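Local coordinates for protein QdtA (Thermoanaerobacterium thermosaccharolyticum, PDB 4ZU5) that is a cupin-type protein of the WxcM-like family, a dimer of beta-sandwich subunits, and holds thymidine in a pocket, at residues A[69-77]-A[125-136]. Sequence-based numbering, arbitrary orientation.
Sequences IRLKIPDEE and YDFYIDEAKKRF
Pro74 and Ile73, at the start of a type II beta turn that joins two antiparallel strands of the cupin sandwich, press against the last turns of helix 125-136, a good example of how a helix can close the end of a beta-sandwich through apolar contacts. The proline ring meets the helix with CD, 3.7 Å from Ala132 CB and 3.9 Å from Phe136 CD2. Ile73 adds a CH-pi contact: its CD1 stands over one face of the Phe136 ring, 4.2 Å from the centroid, while Arg135 CG covers the opposite face, so the phenyl group is clasped between aliphatic carbons. With chi1 at 61°, Ile73 CG1 lies between the backbone N and the carbonyl carbon, and from there the branch carries CD1 over the ring. Tyr128 closes the tight side, its hydroxyl hydrogen-bonded to the carbonyl O of Leu94 and lying 3.3 Å from Ile73 CA, which sits at the ring's edge. Packing thins toward solvent: exposed Lys133 merely brushes Pro74 through CG, its chain running on extended. Near the start of the helix, Lys72, bent at chi3 (-104°), crosses the Tyr125 side chain at about a right angle, bringing its CE within 3.4 Å of Tyr125 OH.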
ATOM      1  N   ILE A  69      14.793  -9.552   1.899  1.00 32.64           N
ATOM      2  CA  ILE A  69      14.619  -9.188   3.275  1.00 32.99           C
ATOM      3  C   ILE A  69      15.449 -10.153   4.093  1.00 31.82           C
ATOM      4  O   ILE A  69      15.225 -11.368   4.034  1.00 33.80           O
ATOM      5  CB  ILE A  69      13.169  -9.356   3.791  1.00 31.42           C
ATOM      6  CG1 ILE A  69      12.139  -8.779   2.843  1.00 35.59           C
ATOM      7  CG2 ILE A  69      13.069  -8.786   5.188  1.00 34.39           C
ATOM      8  CD1 ILE A  69      12.423  -7.374   2.380  1.00 34.96           C
ATOM      9  N   ARG A  70      16.409  -9.605   4.818  1.00 33.39           N
ATOM     10  CA  ARG A  70      17.211 -10.410   5.750  1.00 35.59           C
ATOM     11  C   ARG A  70      16.543 -10.324   7.108  1.00 32.36           C
ATOM     12  O   ARG A  70      16.446  -9.256   7.686  1.00 35.25           O
ATOM     13  CB  ARG A  70      18.656  -9.891   5.811  1.00 37.16           C
ATOM     14  CG  ARG A  70      19.538 -10.470   6.915  1.00 42.38           C
ATOM     15  CD  ARG A  70      20.985  -9.909   6.904  1.00 43.36           C
ATOM     16  NE  ARG A  70      21.660 -10.103   5.621  1.00 44.60           N
ATOM     17  CZ  ARG A  70      21.930  -9.147   4.738  1.00 41.45           C
ATOM     18  NH1 ARG A  70      21.610  -7.881   4.951  1.00 44.54           N
ATOM     19  NH2 ARG A  70      22.476  -9.468   3.593  1.00 44.63           N
ATOM     20  N   LEU A  71      16.072 -11.467   7.603  1.00 33.09           N
ATOM     21  CA  LEU A  71      15.425 -11.578   8.877  1.00 33.65           C
ATOM     22  C   LEU A  71      16.372 -12.287   9.826  1.00 35.33           C
ATOM     23  O   LEU A  71      16.965 -13.315   9.485  1.00 37.21           O
ATOM     24  CB  LEU A  71      14.150 -12.422   8.783  1.00 36.62           C
ATOM     25  CG  LEU A  71      13.209 -11.951   7.677  1.00 39.11           C
ATOM     26  CD1 LEU A  71      12.228 -13.049   7.286  1.00 45.10           C
ATOM     27  CD2 LEU A  71      12.500 -10.729   8.185  1.00 37.16           C
ATOM     28  N   LYS A  72      16.445 -11.780  11.044  1.00 35.60           N
ATOM     29  CA  LYS A  72      17.216 -12.496  12.027  1.00 40.73           C
ATOM     30  C   LYS A  72      16.750 -12.364  13.456  1.00 36.43           C
ATOM     31  O   LYS A  72      16.204 -11.353  13.890  1.00 33.63           O
ATOM     32  CB  LYS A  72      18.690 -12.134  11.843  1.00 49.30           C
ATOM     33  CG  LYS A  72      19.359 -11.348  12.934  1.00 56.76           C
ATOM     34  CD  LYS A  72      20.505 -10.591  12.282  1.00 69.45           C
ATOM     35  CE  LYS A  72      21.858 -11.216  12.591  1.00 75.63           C
ATOM     36  NZ  LYS A  72      22.862 -10.297  11.989  1.00 85.42           N
ATOM     37  N   ILE A  73      16.949 -13.449  14.190  1.00 35.68           N
ATOM     38  CA  ILE A  73      16.777 -13.474  15.603  1.00 34.64           C
ATOM     39  C   ILE A  73      18.060 -14.162  16.085  1.00 39.31           C
ATOM     40  O   ILE A  73      18.840 -14.676  15.278  1.00 36.49           O
ATOM     41  CB  ILE A  73      15.527 -14.299  16.004  1.00 32.19           C
ATOM     42  CG1 ILE A  73      15.615 -15.768  15.550  1.00 32.08           C
ATOM     43  CG2 ILE A  73      14.301 -13.707  15.336  1.00 33.02           C
ATOM     44  CD1 ILE A  73      14.424 -16.633  15.956  1.00 33.94           C
ATOM     45  N   PRO A  74      18.215 -14.273  17.392  1.00 41.65           N
ATOM     46  CA  PRO A  74      19.465 -14.864  17.851  1.00 46.59           C
ATOM     47  C   PRO A  74      19.662 -16.267  17.280  1.00 46.35           C
ATOM     48  O   PRO A  74      18.735 -17.086  17.257  1.00 48.79           O
ATOM     49  CB  PRO A  74      19.302 -14.856  19.369  1.00 44.78           C
ATOM     50  CG  PRO A  74      18.439 -13.663  19.608  1.00 42.84           C
ATOM     51  CD  PRO A  74      17.416 -13.754  18.509  1.00 40.36           C
ATOM     52  N   ASP A  75      20.848 -16.475  16.712  1.00 49.15           N
ATOM     53  CA  ASP A  75      21.274 -17.777  16.231  1.00 49.95           C
ATOM     54  C   ASP A  75      20.583 -18.145  14.936  1.00 48.83           C
ATOM     55  O   ASP A  75      20.861 -19.193  14.393  1.00 48.29           O
ATOM     56  CB  ASP A  75      20.999 -18.867  17.280  1.00 55.13           C
ATOM     57  CG  ASP A  75      21.838 -18.697  18.561  1.00 63.26           C
ATOM     58  OD1 ASP A  75      22.959 -18.152  18.471  1.00 55.57           O
ATOM     59  OD2 ASP A  75      21.382 -19.122  19.653  1.00 59.67           O
ATOM     60  N   GLU A  76      19.687 -17.313  14.406  1.00 44.72           N
ATOM     61  CA  GLU A  76      19.029 -17.719  13.185  1.00 45.20           C
ATOM     62  C   GLU A  76      18.941 -16.590  12.186  1.00 44.49           C
ATOM     63  O   GLU A  76      18.679 -15.462  12.557  1.00 43.73           O
ATOM     64  CB  GLU A  76      17.645 -18.253  13.529  1.00 52.82           C
ATOM     65  CG  GLU A  76      16.991 -19.052  12.413  1.00 62.86           C
ATOM     66  CD  GLU A  76      17.721 -20.355  12.132  1.00 68.51           C
ATOM     67  OE1 GLU A  76      18.248 -20.513  11.002  1.00 62.47           O
ATOM     68  OE2 GLU A  76      17.791 -21.182  13.069  1.00 74.56           O
ATOM     69  N   GLU A  77      19.158 -16.889  10.911  1.00 42.40           N
ATOM     70  CA  GLU A  77      18.939 -15.885   9.907  1.00 44.28           C
ATOM     71  C   GLU A  77      18.397 -16.493   8.633  1.00 44.30           C
ATOM     72  O   GLU A  77      18.776 -17.600   8.272  1.00 46.08           O
ATOM     73  CB  GLU A  77      20.233 -15.138   9.653  1.00 48.74           C
ATOM     74  CG  GLU A  77      20.221 -14.356   8.360  1.00 50.41           C
ATOM     75  CD  GLU A  77      21.503 -13.574   8.146  1.00 49.68           C
ATOM     76  OE1 GLU A  77      21.954 -13.561   6.984  1.00 49.68           O
ATOM     77  OE2 GLU A  77      22.042 -13.024   9.130  1.00 46.55           O
ATOM     78  N   TYR A 125      21.487  -2.486  17.986  1.00 35.89           N
ATOM     79  CA  TYR A 125      21.610  -3.905  17.774  1.00 35.02           C
ATOM     80  C   TYR A 125      21.909  -4.656  19.053  1.00 37.71           C
ATOM     81  O   TYR A 125      21.372  -5.738  19.254  1.00 36.02           O
ATOM     82  CB  TYR A 125      22.636  -4.189  16.694  1.00 36.42           C
ATOM     83  CG  TYR A 125      22.722  -5.644  16.338  1.00 35.75           C
ATOM     84  CD1 TYR A 125      21.727  -6.260  15.585  1.00 36.66           C
ATOM     85  CD2 TYR A 125      23.750  -6.441  16.815  1.00 35.40           C
ATOM     86  CE1 TYR A 125      21.782  -7.611  15.279  1.00 32.58           C
ATOM     87  CE2 TYR A 125      23.850  -7.772  16.476  1.00 32.99           C
ATOM     88  CZ  TYR A 125      22.866  -8.377  15.733  1.00 37.77           C
ATOM     89  OH  TYR A 125      22.908  -9.724  15.476  1.00 34.95           O
ATOM     90  N   ASP A 126      22.710  -4.085  19.950  1.00 35.97           N
ATOM     91  CA  ASP A 126      23.032  -4.809  21.204  1.00 38.21           C
ATOM     92  C   ASP A 126      21.825  -4.919  22.134  1.00 37.72           C
ATOM     93  O   ASP A 126      21.623  -5.928  22.784  1.00 37.18           O
ATOM     94  CB  ASP A 126      24.187  -4.162  21.978  1.00 39.75           C
ATOM     95  CG  ASP A 126      25.509  -4.236  21.229  1.00 39.53           C
ATOM     96  OD1 ASP A 126      25.805  -5.239  20.552  1.00 36.95           O
ATOM     97  OD2 ASP A 126      26.251  -3.250  21.300  1.00 43.05           O
ATOM     98  N   PHE A 127      21.021  -3.874  22.165  1.00 38.93           N
ATOM     99  CA  PHE A 127      19.794  -3.898  22.938  1.00 42.35           C
ATOM    100  C   PHE A 127      18.821  -4.897  22.318  1.00 35.89           C
ATOM    101  O   PHE A 127      18.189  -5.655  23.030  1.00 40.67           O
ATOM    102  CB  PHE A 127      19.160  -2.504  22.995  1.00 46.90           C
ATOM    103  CG  PHE A 127      17.903  -2.452  23.848  1.00 53.83           C
ATOM    104  CD1 PHE A 127      17.963  -2.746  25.213  1.00 52.40           C
ATOM    105  CD2 PHE A 127      16.649  -2.175  23.285  1.00 53.56           C
ATOM    106  CE1 PHE A 127      16.813  -2.755  25.996  1.00 53.68           C
ATOM    107  CE2 PHE A 127      15.504  -2.146  24.073  1.00 54.29           C
ATOM    108  CZ  PHE A 127      15.584  -2.432  25.432  1.00 50.17           C
ATOM    109  N   TYR A 128      18.692  -4.877  20.994  1.00 36.63           N
ATOM    110  CA  TYR A 128      17.850  -5.831  20.317  1.00 37.40           C
ATOM    111  C   TYR A 128      18.220  -7.219  20.810  1.00 39.85           C
ATOM    112  O   TYR A 128      17.394  -7.957  21.321  1.00 34.97           O
ATOM    113  CB  TYR A 128      17.981  -5.785  18.787  1.00 37.69           C
ATOM    114  CG  TYR A 128      17.392  -7.003  18.169  1.00 37.40           C
ATOM    115  CD1 TYR A 128      16.021  -7.194  18.167  1.00 37.03           C
ATOM    116  CD2 TYR A 128      18.186  -8.034  17.729  1.00 38.58           C
ATOM    117  CE1 TYR A 128      15.472  -8.378  17.742  1.00 37.35           C
ATOM    118  CE2 TYR A 128      17.641  -9.217  17.286  1.00 41.62           C
ATOM    119  CZ  TYR A 128      16.269  -9.379  17.271  1.00 39.02           C
ATOM    120  OH  TYR A 128      15.774 -10.590  16.851  1.00 39.14           O
ATOM    121  N   ILE A 129      19.488  -7.581  20.642  1.00 38.40           N
ATOM    122  CA  ILE A 129      19.941  -8.924  20.966  1.00 37.54           C
ATOM    123  C   ILE A 129      19.675  -9.302  22.405  1.00 36.25           C
ATOM    124  O   ILE A 129      19.292 -10.428  22.670  1.00 40.12           O
ATOM    125  CB  ILE A 129      21.459  -9.091  20.683  1.00 40.07           C
ATOM    126  CG1 ILE A 129      21.736  -8.982  19.178  1.00 38.72           C
ATOM    127  CG2 ILE A 129      21.975 -10.436  21.181  1.00 42.85           C
ATOM    128  CD1 ILE A 129      21.199 -10.145  18.359  1.00 44.57           C
ATOM    129  N   ASP A 130      19.918  -8.391  23.327  1.00 37.06           N
ATOM    130  CA  ASP A 130      19.628  -8.667  24.714  1.00 41.62           C
ATOM    131  C   ASP A 130      18.161  -9.004  24.870  1.00 42.80           C
ATOM    132  O   ASP A 130      17.850 -10.012  25.472  1.00 41.57           O
ATOM    133  CB  ASP A 130      19.945  -7.473  25.602  1.00 47.33           C
ATOM    134  CG  ASP A 130      21.433  -7.399  25.940  1.00 58.40           C
ATOM    135  OD1 ASP A 130      22.145  -8.433  25.873  1.00 61.50           O
ATOM    136  OD2 ASP A 130      21.872  -6.281  26.262  1.00 60.17           O
ATOM    137  N   GLU A 131      17.285  -8.110  24.420  1.00 41.34           N
ATOM    138  CA  GLU A 131      15.825  -8.359  24.533  1.00 46.41           C
ATOM    139  C   GLU A 131      15.422  -9.664  23.836  1.00 44.07           C
ATOM    140  O   GLU A 131      14.637 -10.452  24.347  1.00 41.09           O
ATOM    141  CB  GLU A 131      15.016  -7.216  23.910  1.00 48.29           C
ATOM    142  CG  GLU A 131      15.086  -5.870  24.609  1.00 56.61           C
ATOM    143  CD  GLU A 131      14.909  -5.980  26.114  1.00 64.81           C
ATOM    144  OE1 GLU A 131      13.745  -5.843  26.547  1.00 68.36           O
ATOM    145  OE2 GLU A 131      15.912  -6.241  26.840  1.00 66.42           O
ATOM    146  N   ALA A 132      15.941  -9.897  22.642  1.00 38.40           N
ATOM    147  CA  ALA A 132      15.536 -11.071  21.900  1.00 36.96           C
ATOM    148  C   ALA A 132      16.063 -12.358  22.503  1.00 39.04           C
ATOM    149  O   ALA A 132      15.423 -13.400  22.416  1.00 37.51           O
ATOM    150  CB  ALA A 132      15.988 -10.941  20.451  1.00 40.04           C
ATOM    151  N   LYS A 133      17.247 -12.336  23.099  1.00 38.50           N
ATOM    152  CA  LYS A 133      17.729 -13.538  23.779  1.00 42.13           C
ATOM    153  C   LYS A 133      16.808 -13.934  24.929  1.00 38.91           C
ATOM    154  O   LYS A 133      16.590 -15.113  25.150  1.00 47.75           O
ATOM    155  CB  LYS A 133      19.179 -13.383  24.280  1.00 45.33           C
ATOM    156  CG  LYS A 133      20.225 -13.785  23.245  1.00 46.01           C
ATOM    157  CD  LYS A 133      21.597 -13.211  23.554  1.00 52.28           C
ATOM    158  CE  LYS A 133      22.731 -13.820  22.735  1.00 53.67           C
ATOM    159  NZ  LYS A 133      23.978 -12.998  22.967  1.00 53.46           N
ATOM    160  N   LYS A 134      16.300 -12.984  25.682  1.00 41.78           N
ATOM    161  CA  LYS A 134      15.306 -13.316  26.707  1.00 46.23           C
ATOM    162  C   LYS A 134      14.041 -13.994  26.171  1.00 49.41           C
ATOM    163  O   LYS A 134      13.462 -14.853  26.844  1.00 46.69           O
ATOM    164  CB  LYS A 134      14.851 -12.066  27.450  1.00 50.94           C
ATOM    165  CG  LYS A 134      15.930 -11.349  28.243  1.00 58.32           C
ATOM    166  CD  LYS A 134      15.314 -10.132  28.915  1.00 59.70           C
ATOM    167  CE  LYS A 134      16.331  -9.040  29.200  1.00 65.09           C
ATOM    168  NZ  LYS A 134      15.633  -7.814  29.668  1.00 66.15           N
ATOM    169  N   ARG A 135      13.566 -13.581  25.002  1.00 46.71           N
ATOM    170  CA  ARG A 135      12.390 -14.233  24.393  1.00 45.63           C
ATOM    171  C   ARG A 135      12.674 -15.633  23.836  1.00 45.41           C
ATOM    172  O   ARG A 135      11.912 -16.564  24.060  1.00 39.50           O
ATOM    173  CB  ARG A 135      11.848 -13.336  23.263  1.00 50.55           C
ATOM    174  CG  ARG A 135      10.700 -13.913  22.452  1.00 50.51           C
ATOM    175  CD  ARG A 135       9.518 -14.120  23.367  1.00 54.02           C
ATOM    176  NE  ARG A 135       9.263 -12.844  24.005  1.00 56.71           N
ATOM    177  CZ  ARG A 135       8.352 -11.972  23.606  1.00 62.10           C
ATOM    178  NH1 ARG A 135       7.499 -12.255  22.621  1.00 60.62           N
ATOM    179  NH2 ARG A 135       8.271 -10.822  24.247  1.00 62.68           N
ATOM    180  N   PHE A 136      13.750 -15.766  23.056  1.00 40.71           N
ATOM    181  CA  PHE A 136      13.951 -16.923  22.218  1.00 39.05           C
ATOM    182  C   PHE A 136      14.849 -17.988  22.840  1.00 44.21           C
ATOM    183  O   PHE A 136      14.634 -19.163  22.617  1.00 50.53           O
ATOM    184  CB  PHE A 136      14.537 -16.503  20.878  1.00 39.30           C
ATOM    185  CG  PHE A 136      13.632 -15.618  20.082  1.00 37.70           C
ATOM    186  CD1 PHE A 136      12.547 -16.156  19.404  1.00 38.83           C
ATOM    187  CD2 PHE A 136      13.846 -14.257  20.000  1.00 37.36           C
ATOM    188  CE1 PHE A 136      11.710 -15.349  18.649  1.00 38.40           C
ATOM    189  CE2 PHE A 136      13.023 -13.438  19.233  1.00 40.43           C
ATOM    190  CZ  PHE A 136      11.959 -13.989  18.530  1.00 38.86           C
TER